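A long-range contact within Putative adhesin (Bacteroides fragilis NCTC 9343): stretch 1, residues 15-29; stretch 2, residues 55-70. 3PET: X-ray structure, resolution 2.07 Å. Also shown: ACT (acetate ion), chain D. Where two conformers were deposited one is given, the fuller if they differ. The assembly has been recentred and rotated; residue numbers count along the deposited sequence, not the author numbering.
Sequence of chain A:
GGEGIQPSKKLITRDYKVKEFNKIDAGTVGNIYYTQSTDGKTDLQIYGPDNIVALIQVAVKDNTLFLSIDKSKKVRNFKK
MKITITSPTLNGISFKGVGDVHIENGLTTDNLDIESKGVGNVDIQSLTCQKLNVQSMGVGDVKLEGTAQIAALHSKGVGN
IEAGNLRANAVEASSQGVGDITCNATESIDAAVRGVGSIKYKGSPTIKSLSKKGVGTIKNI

Stretch 1, residues 15-29: DYKVKEFNKIDAGTV
Stretch 2 (55-70) LIQVAVKDNTLFLSID

How do the backbones align? Strand 23-26 runs parallel to the strand starting at Thr64, their directions 15° apart, pairing Lys23 with Thr64, Ile24 with Leu65, Asp25 with Phe66 and Ala26 with Leu67. The strand ending at Lys61 reaches it through a type I' turn from Lys61 to Thr64, Asp62 and Asn63 taking positive phi (44° and 57°).

What bonds hold this register? Lys23 O accepts from Leu65 N (2.8 Å), Leu65 O from Asp25 N (2.8 Å), Asp25 O from Leu67 N (2.9 Å) and Leu67 O from Gly27 N (2.9 Å): alternate residues of each extended strand reach both ways, as parallel pairing requires. Ahead of the ladder, Asn22 N donates to Asn63 O at 3.0 Å.

Which apolar groups meet? Phe21 (chi1 p, chi2 83°) lays a ring face over Leu65, CG to CB 3.7 Å; Leu65 is t, p. Tyr16 (m) likewise covers Val58 (t), CE2 to CG2 3.7 Å. Both ring faces receive CH-pi contacts, from Leu65 CB and Val58 CG2; the rest is apolar packing. Val18 (m) sets its CB 3.7 Å from Val60 CG2. Further along, the methyl CG2 of Thr28 (p) lies 3.7 Å from Leu67 CB.

Where does water help? Water 1 donates to Glu20 O (2.7 Å) and Asn63 OD1 (2.9 Å). Water 3 donates to Gly27 O (3.0 Å) and accepts from Ile69 N (3.1 Å), bridging the backbones beyond the direct ladder.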

ATOM      1  N   ASP A  15      10.532  -9.604 -30.638  1.00 24.19           N
ATOM      2  CA  ASP A  15       9.274  -9.144 -31.208  1.00 24.98           C
ATOM      3  C   ASP A  15       8.317 -10.319 -31.270  1.00 30.66           C
ATOM      4  O   ASP A  15       8.665 -11.377 -31.809  1.00 30.46           O
ATOM      5  CB  ASP A  15       9.499  -8.526 -32.595  1.00 27.35           C
ATOM      6  CG  ASP A  15       8.277  -7.870 -33.203  1.00 40.65           C
ATOM      7  OD1 ASP A  15       7.344  -7.557 -32.456  1.00 40.93           O
ATOM      8  OD2 ASP A  15       8.272  -7.647 -34.428  1.00 53.43           O
ATOM      9  N   TYR A  16       7.121 -10.147 -30.685  1.00 27.03           N
ATOM     10  CA  TYR A  16       6.063 -11.152 -30.680  1.00 26.84           C
ATOM     11  C   TYR A  16       4.919 -10.645 -31.544  1.00 33.35           C
ATOM     12  O   TYR A  16       4.268  -9.629 -31.221  1.00 32.61           O
ATOM     13  CB  TYR A  16       5.569 -11.464 -29.246  1.00 27.19           C
ATOM     14  CG  TYR A  16       6.657 -11.731 -28.220  1.00 27.52           C
ATOM     15  CD1 TYR A  16       7.413 -10.691 -27.688  1.00 28.61           C
ATOM     16  CD2 TYR A  16       6.878 -13.014 -27.724  1.00 28.80           C
ATOM     17  CE1 TYR A  16       8.408 -10.925 -26.741  1.00 28.57           C
ATOM     18  CE2 TYR A  16       7.869 -13.262 -26.763  1.00 29.71           C
ATOM     19  CZ  TYR A  16       8.609 -12.205 -26.250  1.00 36.49           C
ATOM     20  OH  TYR A  16       9.596 -12.402 -25.300  1.00 42.09           O
ATOM     21  N   LYS A  17       4.681 -11.330 -32.652  1.00 31.95           N
ATOM     22  CA  LYS A  17       3.599 -10.965 -33.566  1.00 33.46           C
ATOM     23  C   LYS A  17       2.323 -11.577 -33.009  1.00 37.64           C
ATOM     24  O   LYS A  17       1.939 -12.687 -33.370  1.00 40.89           O
ATOM     25  CB  LYS A  17       3.905 -11.429 -35.001  1.00 37.46           C
ATOM     26  N   VAL A  18       1.731 -10.889 -32.046  1.00 29.97           N
ATOM     27  CA  VAL A  18       0.532 -11.336 -31.341  1.00 27.12           C
ATOM     28  C   VAL A  18      -0.732 -10.928 -32.114  1.00 29.99           C
ATOM     29  O   VAL A  18      -0.704  -9.982 -32.906  1.00 29.70           O
ATOM     30  CB  VAL A  18       0.525 -10.762 -29.893  1.00 28.35           C
ATOM     31  CG1 VAL A  18       1.667 -11.335 -29.071  1.00 27.26           C
ATOM     32  CG2 VAL A  18       0.586  -9.233 -29.881  1.00 28.20           C
ATOM     33  N   LYS A  19      -1.836 -11.632 -31.849  1.00 25.91           N
ATOM     34  CA  LYS A  19      -3.164 -11.316 -32.366  1.00 26.24           C
ATOM     35  C   LYS A  19      -3.614  -9.993 -31.744  1.00 29.00           C
ATOM     36  O   LYS A  19      -3.107  -9.630 -30.678  1.00 27.27           O
ATOM     37  CB  LYS A  19      -4.163 -12.424 -31.980  1.00 29.40           C
ATOM     38  CG  LYS A  19      -4.101 -13.671 -32.835  1.00 51.00           C
ATOM     39  CD  LYS A  19      -5.387 -14.464 -32.655  1.00 65.35           C
ATOM     40  CE  LYS A  19      -5.240 -15.907 -33.032  1.00 86.36           C
ATOM     41  NZ  LYS A  19      -6.333 -16.711 -32.440  1.00100.06           N
ATOM     42  N   GLU A  20      -4.580  -9.298 -32.358  1.00 26.61           N
ATOM     43  CA  GLU A  20      -5.040  -8.040 -31.774  1.00 25.10           C
ATOM     44  C   GLU A  20      -5.772  -8.301 -30.439  1.00 27.38           C
ATOM     45  O   GLU A  20      -6.438  -9.321 -30.265  1.00 27.36           O
ATOM     46  CB  GLU A  20      -5.901  -7.236 -32.747  1.00 26.42           C
ATOM     47  CG  GLU A  20      -6.224  -5.845 -32.203  1.00 28.66           C
ATOM     48  CD  GLU A  20      -6.969  -4.923 -33.144  1.00 35.07           C
ATOM     49  OE1 GLU A  20      -6.962  -5.188 -34.365  1.00 22.92           O
ATOM     50  OE2 GLU A  20      -7.538  -3.919 -32.665  1.00 31.51           O
ATOM     51  N   PHE A  21      -5.565  -7.393 -29.487  1.00 22.63           N
ATOM     52  CA  PHE A  21      -6.131  -7.419 -28.143  1.00 20.43           C
ATOM     53  C   PHE A  21      -6.556  -6.006 -27.777  1.00 23.18           C
ATOM     54  O   PHE A  21      -6.045  -5.042 -28.369  1.00 22.03           O
ATOM     55  CB  PHE A  21      -5.082  -7.967 -27.122  1.00 20.48           C
ATOM     56  CG  PHE A  21      -3.786  -7.189 -27.118  1.00 19.93           C
ATOM     57  CD1 PHE A  21      -3.667  -6.010 -26.391  1.00 20.74           C
ATOM     58  CD2 PHE A  21      -2.715  -7.586 -27.918  1.00 21.01           C
ATOM     59  CE1 PHE A  21      -2.494  -5.251 -26.451  1.00 21.65           C
ATOM     60  CE2 PHE A  21      -1.543  -6.826 -27.972  1.00 22.47           C
ATOM     61  CZ  PHE A  21      -1.444  -5.668 -27.243  1.00 19.99           C
ATOM     62  N   ASN A  22      -7.436  -5.878 -26.783  1.00 19.94           N
ATOM     63  CA  ASN A  22      -7.858  -4.566 -26.277  1.00 20.39           C
ATOM     64  C   ASN A  22      -7.719  -4.537 -24.745  1.00 24.06           C
ATOM     65  O   ASN A  22      -8.175  -3.596 -24.093  1.00 23.89           O
ATOM     66  CB  ASN A  22      -9.286  -4.218 -26.734  1.00 17.98           C
ATOM     67  CG  ASN A  22     -10.377  -5.115 -26.208  1.00 37.06           C
ATOM     68  OD1 ASN A  22     -10.158  -6.211 -25.677  1.00 29.99           O
ATOM     69  ND2 ASN A  22     -11.593  -4.685 -26.361  1.00 37.25           N
ATOM     70  N   LYS A  23      -7.079  -5.574 -24.179  1.00 19.50           N
ATOM     71  CA  LYS A  23      -6.843  -5.702 -22.744  1.00 17.77           C
ATOM     72  C   LYS A  23      -5.466  -6.278 -22.494  1.00 20.81           C
ATOM     73  O   LYS A  23      -4.972  -7.081 -23.283  1.00 18.91           O
ATOM     74  CB  LYS A  23      -7.912  -6.576 -22.046  1.00 19.21           C
ATOM     75  CG  LYS A  23      -9.318  -5.985 -22.033  1.00 27.95           C
ATOM     76  CD  LYS A  23     -10.345  -6.911 -21.361  1.00 37.82           C
ATOM     77  CE  LYS A  23     -10.813  -8.154 -22.148  1.00 44.79           C
ATOM     78  NZ  LYS A  23     -11.611  -7.834 -23.382  1.00 42.55           N
ATOM     79  N   ILE A  24      -4.846  -5.852 -21.383  1.00 17.71           N
ATOM     80  CA  ILE A  24      -3.525  -6.303 -20.961  1.00 16.66           C
ATOM     81  C   ILE A  24      -3.647  -6.871 -19.562  1.00 22.29           C
ATOM     82  O   ILE A  24      -4.234  -6.225 -18.681  1.00 21.18           O
ATOM     83  CB  ILE A  24      -2.459  -5.162 -21.020  1.00 18.92           C
ATOM     84  CG1 ILE A  24      -2.287  -4.595 -22.464  1.00 17.79           C
ATOM     85  CG2 ILE A  24      -1.076  -5.638 -20.424  1.00 18.48           C
ATOM     86  CD1 ILE A  24      -1.764  -3.133 -22.479  1.00 21.42           C
ATOM     87  N   ASP A  25      -3.064  -8.069 -19.350  1.00 18.28           N
ATOM     88  CA  ASP A  25      -3.000  -8.731 -18.050  1.00 17.55           C
ATOM     89  C   ASP A  25      -1.558  -9.148 -17.854  1.00 20.29           C
ATOM     90  O   ASP A  25      -1.085 -10.066 -18.530  1.00 19.56           O
ATOM     91  CB  ASP A  25      -3.990  -9.903 -17.985  1.00 19.37           C
ATOM     92  CG  ASP A  25      -4.107 -10.554 -16.620  1.00 27.23           C
ATOM     93  OD1 ASP A  25      -3.076 -11.010 -16.089  1.00 28.28           O
ATOM     94  OD2 ASP A  25      -5.232 -10.687 -16.129  1.00 34.01           O
ATOM     95  N   ALA A  26      -0.829  -8.445 -16.958  1.00 16.48           N
ATOM     96  CA  ALA A  26       0.600  -8.690 -16.815  1.00 16.36           C
ATOM     97  C   ALA A  26       1.024  -9.024 -15.370  1.00 21.20           C
ATOM     98  O   ALA A  26       0.669  -8.300 -14.428  1.00 19.41           O
ATOM     99  CB  ALA A  26       1.372  -7.476 -17.324  1.00 16.33           C
ATOM    100  N   GLY A  27       1.796 -10.109 -15.248  1.00 17.53           N
ATOM    101  CA  GLY A  27       2.351 -10.602 -13.986  1.00 17.97           C
ATOM    102  C   GLY A  27       3.859 -10.715 -14.098  1.00 21.30           C
ATOM    103  O   GLY A  27       4.480 -11.636 -13.581  1.00 20.52           O
ATOM    104  N   THR A  28       4.454  -9.763 -14.795  1.00 18.97           N
ATOM    105  CA  THR A  28       5.881  -9.747 -15.069  1.00 18.28           C
ATOM    106  C   THR A  28       6.625  -8.779 -14.180  1.00 22.31           C
ATOM    107  O   THR A  28       6.021  -8.019 -13.408  1.00 22.70           O
ATOM    108  CB  THR A  28       6.075  -9.335 -16.552  1.00 21.88           C
ATOM    109  OG1 THR A  28       5.288  -8.176 -16.783  1.00 18.55           O
ATOM    110  CG2 THR A  28       5.679 -10.431 -17.517  1.00 16.28           C
ATOM    111  N   VAL A  29       7.953  -8.781 -14.333  1.00 18.16           N
ATOM    112  CA  VAL A  29       8.848  -7.837 -13.688  1.00 17.50           C
ATOM    113  C   VAL A  29       9.418  -6.959 -14.802  1.00 20.98           C
ATOM    114  O   VAL A  29      10.030  -7.469 -15.733  1.00 20.74           O
ATOM    115  CB  VAL A  29       9.954  -8.470 -12.816  1.00 21.58           C
ATOM    116  CG1 VAL A  29      10.808  -7.375 -12.180  1.00 22.15           C
ATOM    117  CG2 VAL A  29       9.364  -9.374 -11.742  1.00 21.12           C
ATOM    118  N   LEU A  55      12.314 -15.632 -20.061  1.00 22.93           N
ATOM    119  CA  LEU A  55      11.490 -16.047 -18.916  1.00 22.51           C
ATOM    120  C   LEU A  55      10.021 -15.584 -19.036  1.00 23.65           C
ATOM    121  O   LEU A  55       9.176 -16.031 -18.266  1.00 22.88           O
ATOM    122  CB  LEU A  55      12.068 -15.515 -17.593  1.00 22.97           C
ATOM    123  CG  LEU A  55      13.489 -15.941 -17.201  1.00 30.37           C
ATOM    124  CD1 LEU A  55      13.872 -15.307 -15.892  1.00 29.83           C
ATOM    125  CD2 LEU A  55      13.626 -17.462 -17.081  1.00 34.48           C
ATOM    126  N   ILE A  56       9.721 -14.697 -19.977  1.00 20.87           N
ATOM    127  CA  ILE A  56       8.364 -14.160 -20.114  1.00 20.16           C
ATOM    128  C   ILE A  56       7.519 -15.008 -21.067  1.00 23.55           C
ATOM    129  O   ILE A  56       7.879 -15.199 -22.226  1.00 21.43           O
ATOM    130  CB  ILE A  56       8.385 -12.668 -20.531  1.00 22.75           C
ATOM    131  CG1 ILE A  56       9.197 -11.824 -19.474  1.00 23.57           C
ATOM    132  CG2 ILE A  56       6.915 -12.138 -20.716  1.00 19.50           C
ATOM    133  CD1 ILE A  56       9.364 -10.379 -19.768  1.00 24.51           C
ATOM    134  N   GLN A  57       6.386 -15.499 -20.578  1.00 19.26           N
ATOM    135  CA  GLN A  57       5.477 -16.266 -21.437  1.00 19.44           C
ATOM    136  C   GLN A  57       4.417 -15.291 -21.946  1.00 22.87           C
ATOM    137  O   GLN A  57       3.924 -14.435 -21.202  1.00 20.72           O
ATOM    138  CB  GLN A  57       4.854 -17.460 -20.689  1.00 21.28           C
ATOM    139  CG  GLN A  57       5.876 -18.478 -20.182  1.00 27.75           C
ATOM    140  CD  GLN A  57       6.211 -18.267 -18.722  1.00 35.02           C
ATOM    141  OE1 GLN A  57       5.351 -17.899 -17.907  1.00 31.14           O
ATOM    142  NE2 GLN A  57       7.465 -18.469 -18.374  1.00 25.10           N
ATOM    143  N   VAL A  58       4.103 -15.414 -23.222  1.00 19.15           N
ATOM    144  CA  VAL A  58       3.214 -14.494 -23.928  1.00 18.72           C
ATOM    145  C   VAL A  58       2.063 -15.259 -24.574  1.00 21.72           C
ATOM    146  O   VAL A  58       2.303 -16.268 -25.212  1.00 20.24           O
ATOM    147  CB  VAL A  58       4.064 -13.743 -25.003  1.00 21.86           C
ATOM    148  CG1 VAL A  58       3.182 -12.896 -25.938  1.00 21.64           C
ATOM    149  CG2 VAL A  58       5.155 -12.877 -24.350  1.00 21.36           C
ATOM    150  N   ALA A  59       0.830 -14.752 -24.460  1.00 18.76           N
ATOM    151  CA  ALA A  59      -0.349 -15.351 -25.106  1.00 20.07           C
ATOM    152  C   ALA A  59      -1.458 -14.347 -25.240  1.00 23.22           C
ATOM    153  O   ALA A  59      -1.655 -13.520 -24.357  1.00 22.04           O
ATOM    154  CB  ALA A  59      -0.863 -16.556 -24.303  1.00 21.29           C
ATOM    155  N   VAL A  60      -2.208 -14.433 -26.335  1.00 20.72           N
ATOM    156  CA  VAL A  60      -3.413 -13.627 -26.511  1.00 20.30           C
ATOM    157  C   VAL A  60      -4.576 -14.614 -26.448  1.00 24.99           C
ATOM    158  O   VAL A  60      -4.609 -15.597 -27.181  1.00 23.48           O
ATOM    159  CB  VAL A  60      -3.446 -12.724 -27.781  1.00 23.45           C
ATOM    160  CG1 VAL A  60      -4.814 -12.047 -27.929  1.00 23.06           C
ATOM    161  CG2 VAL A  60      -2.334 -11.672 -27.731  1.00 22.27           C
ATOM    162  N   LYS A  61      -5.500 -14.360 -25.552  1.00 24.75           N
ATOM    163  CA  LYS A  61      -6.681 -15.194 -25.317  1.00 26.66           C
ATOM    164  C   LYS A  61      -7.831 -14.272 -24.915  1.00 30.20           C
ATOM    165  O   LYS A  61      -7.611 -13.392 -24.081  1.00 26.96           O
ATOM    166  CB  LYS A  61      -6.326 -16.207 -24.217  1.00 29.79           C
ATOM    167  CG  LYS A  61      -7.444 -17.033 -23.618  1.00 49.67           C
ATOM    168  CD  LYS A  61      -6.911 -18.399 -23.129  1.00 62.12           C
ATOM    169  CE  LYS A  61      -5.605 -18.337 -22.354  1.00 73.04           C
ATOM    170  NZ  LYS A  61      -5.119 -19.687 -21.961  1.00 84.14           N
ATOM    171  N   ASP A  62      -9.046 -14.487 -25.476  1.00 28.32           N
ATOM    172  CA  ASP A  62     -10.265 -13.693 -25.241  0.50 28.47           C
ATOM    173  C   ASP A  62      -9.958 -12.176 -25.260  1.00 30.56           C
ATOM    174  O   ASP A  62     -10.274 -11.435 -24.315  1.00 30.66           O
ATOM    175  CB  ASP A  62     -11.059 -14.123 -23.974  0.50 30.90           C
ATOM    176  CG  ASP A  62     -10.286 -14.352 -22.690  0.50 43.07           C
ATOM    177  OD1 ASP A  62      -9.785 -13.365 -22.117  0.50 44.87           O
ATOM    178  OD2 ASP A  62     -10.272 -15.505 -22.202  0.50 47.65           O
ATOM    179  N   ASN A  63      -9.332 -11.722 -26.375  1.00 24.58           N
ATOM    180  CA  ASN A  63      -8.956 -10.332 -26.666  1.00 23.75           C
ATOM    181  C   ASN A  63      -8.034  -9.716 -25.582  1.00 26.26           C
ATOM    182  O   ASN A  63      -7.918  -8.494 -25.488  1.00 24.88           O
ATOM    183  CB  ASN A  63     -10.222  -9.470 -26.894  1.00 20.45           C
ATOM    184  CG  ASN A  63     -10.992  -9.887 -28.145  1.00 38.75           C
ATOM    185  OD1 ASN A  63     -10.427 -10.331 -29.140  1.00 34.92           O
ATOM    186  ND2 ASN A  63     -12.298  -9.769 -28.131  1.00 38.15           N
ATOM    187  N   THR A  64      -7.323 -10.564 -24.837  1.00 22.57           N
ATOM    188  CA  THR A  64      -6.430 -10.118 -23.766  1.00 21.51           C
ATOM    189  C   THR A  64      -5.023 -10.602 -23.996  1.00 23.12           C
ATOM    190  O   THR A  64      -4.802 -11.781 -24.250  1.00 21.09           O
ATOM    191  CB  THR A  64      -6.935 -10.614 -22.391  1.00 27.28           C
ATOM    192  OG1 THR A  64      -8.316 -10.309 -22.249  1.00 30.42           O
ATOM    193  CG2 THR A  64      -6.142 -10.043 -21.213  1.00 21.64           C
ATOM    194  N   LEU A  65      -4.066  -9.686 -23.870  1.00 19.42           N
ATOM    195  CA  LEU A  65      -2.658 -10.021 -23.909  1.00 18.23           C
ATOM    196  C   LEU A  65      -2.256 -10.427 -22.498  1.00 22.57           C
ATOM    197  O   LEU A  65      -2.340  -9.602 -21.575  1.00 20.10           O
ATOM    198  CB  LEU A  65      -1.814  -8.822 -24.401  1.00 18.26           C
ATOM    199  CG  LEU A  65      -0.293  -8.993 -24.326  1.00 21.63           C
ATOM    200  CD1 LEU A  65       0.198 -10.085 -25.303  1.00 21.81           C
ATOM    201  CD2 LEU A  65       0.404  -7.676 -24.618  1.00 24.28           C
ATOM    202  N   PHE A  66      -1.822 -11.694 -22.326  1.00 19.38           N
ATOM    203  CA  PHE A  66      -1.357 -12.204 -21.039  1.00 17.87           C
ATOM    204  C   PHE A  66       0.147 -12.309 -21.047  1.00 19.98           C
ATOM    205  O   PHE A  66       0.706 -12.975 -21.907  1.00 18.27           O
ATOM    206  CB  PHE A  66      -1.982 -13.582 -20.722  1.00 19.69           C
ATOM    207  CG  PHE A  66      -3.461 -13.555 -20.411  1.00 20.86           C
ATOM    208  CD1 PHE A  66      -3.911 -13.346 -19.115  1.00 23.49           C
ATOM    209  CD2 PHE A  66      -4.394 -13.792 -21.401  1.00 22.18           C
ATOM    210  CE1 PHE A  66      -5.287 -13.339 -18.830  1.00 24.90           C
ATOM    211  CE2 PHE A  66      -5.754 -13.822 -21.109  1.00 24.33           C
ATOM    212  CZ  PHE A  66      -6.194 -13.579 -19.835  1.00 23.01           C
ATOM    213  N   LEU A  67       0.799 -11.673 -20.083  1.00 16.93           N
ATOM    214  CA  LEU A  67       2.246 -11.737 -19.901  1.00 16.02           C
ATOM    215  C   LEU A  67       2.502 -12.379 -18.542  1.00 20.49           C
ATOM    216  O   LEU A  67       1.995 -11.900 -17.545  1.00 20.85           O
ATOM    217  CB  LEU A  67       2.880 -10.333 -19.989  1.00 15.40           C
ATOM    218  CG  LEU A  67       2.558  -9.484 -21.228  1.00 20.00           C
ATOM    219  CD1 LEU A  67       3.106  -8.076 -21.068  1.00 20.51           C
ATOM    220  CD2 LEU A  67       3.115 -10.134 -22.521  1.00 19.07           C
ATOM    221  N   SER A  68       3.207 -13.502 -18.511  1.00 18.71           N
ATOM    222  CA  SER A  68       3.461 -14.202 -17.261  1.00 18.38           C
ATOM    223  C   SER A  68       4.906 -14.656 -17.172  1.00 23.14           C
ATOM    224  O   SER A  68       5.662 -14.526 -18.135  1.00 22.07           O
ATOM    225  CB  SER A  68       2.524 -15.396 -17.129  1.00 20.03           C
ATOM    226  OG  SER A  68       2.700 -16.270 -18.227  1.00 26.88           O
ATOM    227  N   ILE A  69       5.302 -15.158 -15.984  1.00 20.27           N
ATOM    228  CA  ILE A  69       6.650 -15.668 -15.711  1.00 20.60           C
ATOM    229  C   ILE A  69       6.552 -16.949 -14.914  1.00 21.70           C
ATOM    230  O   ILE A  69       5.517 -17.221 -14.295  1.00 19.86           O
ATOM    231  CB  ILE A  69       7.560 -14.619 -14.973  1.00 23.96           C
ATOM    232  CG1 ILE A  69       7.008 -14.249 -13.577  1.00 25.66           C
ATOM    233  CG2 ILE A  69       7.787 -13.367 -15.826  1.00 23.98           C
ATOM    234  CD1 ILE A  69       8.037 -13.745 -12.595  1.00 32.52           C
ATOM    235  N   ASP A  70       7.647 -17.728 -14.910  1.00 16.67           N
ATOM    236  CA  ASP A  70       7.800 -18.879 -14.043  1.00 16.68           C
ATOM    237  C   ASP A  70       8.188 -18.251 -12.694  1.00 20.08           C
ATOM    238  O   ASP A  70       9.316 -17.771 -12.523  1.00 19.59           O
ATOM    239  CB  ASP A  70       8.853 -19.887 -14.586  1.00 18.32           C
ATOM    240  CG  ASP A  70       9.125 -21.069 -13.653  1.00 25.57           C
ATOM    241  OD1 ASP A  70       8.569 -21.091 -12.531  1.00 24.64           O
ATOM    242  OD2 ASP A  70       9.860 -21.985 -14.058  1.00 26.61           O
TER
HETATM  243  C   ACT D 247      10.764 -10.615 -16.141  1.00 29.23           C
HETATM  244  O   ACT D 247      11.340  -9.520 -16.221  1.00 28.92           O
HETATM  245  OXT ACT D 247       9.625 -10.665 -15.736  1.00 28.15           O
HETATM  246  CH3 ACT D 247      11.489 -11.897 -16.517  1.00 28.46           C
HETATM  247  O   HOH W   1      -8.067 -11.496 -30.351  1.00 33.01           O
HETATM  248  O   HOH W   2      -0.615 -12.549 -16.710  1.00 25.33           O
HETATM  249  O   HOH W   3       3.267 -14.332 -13.739  1.00 25.67           O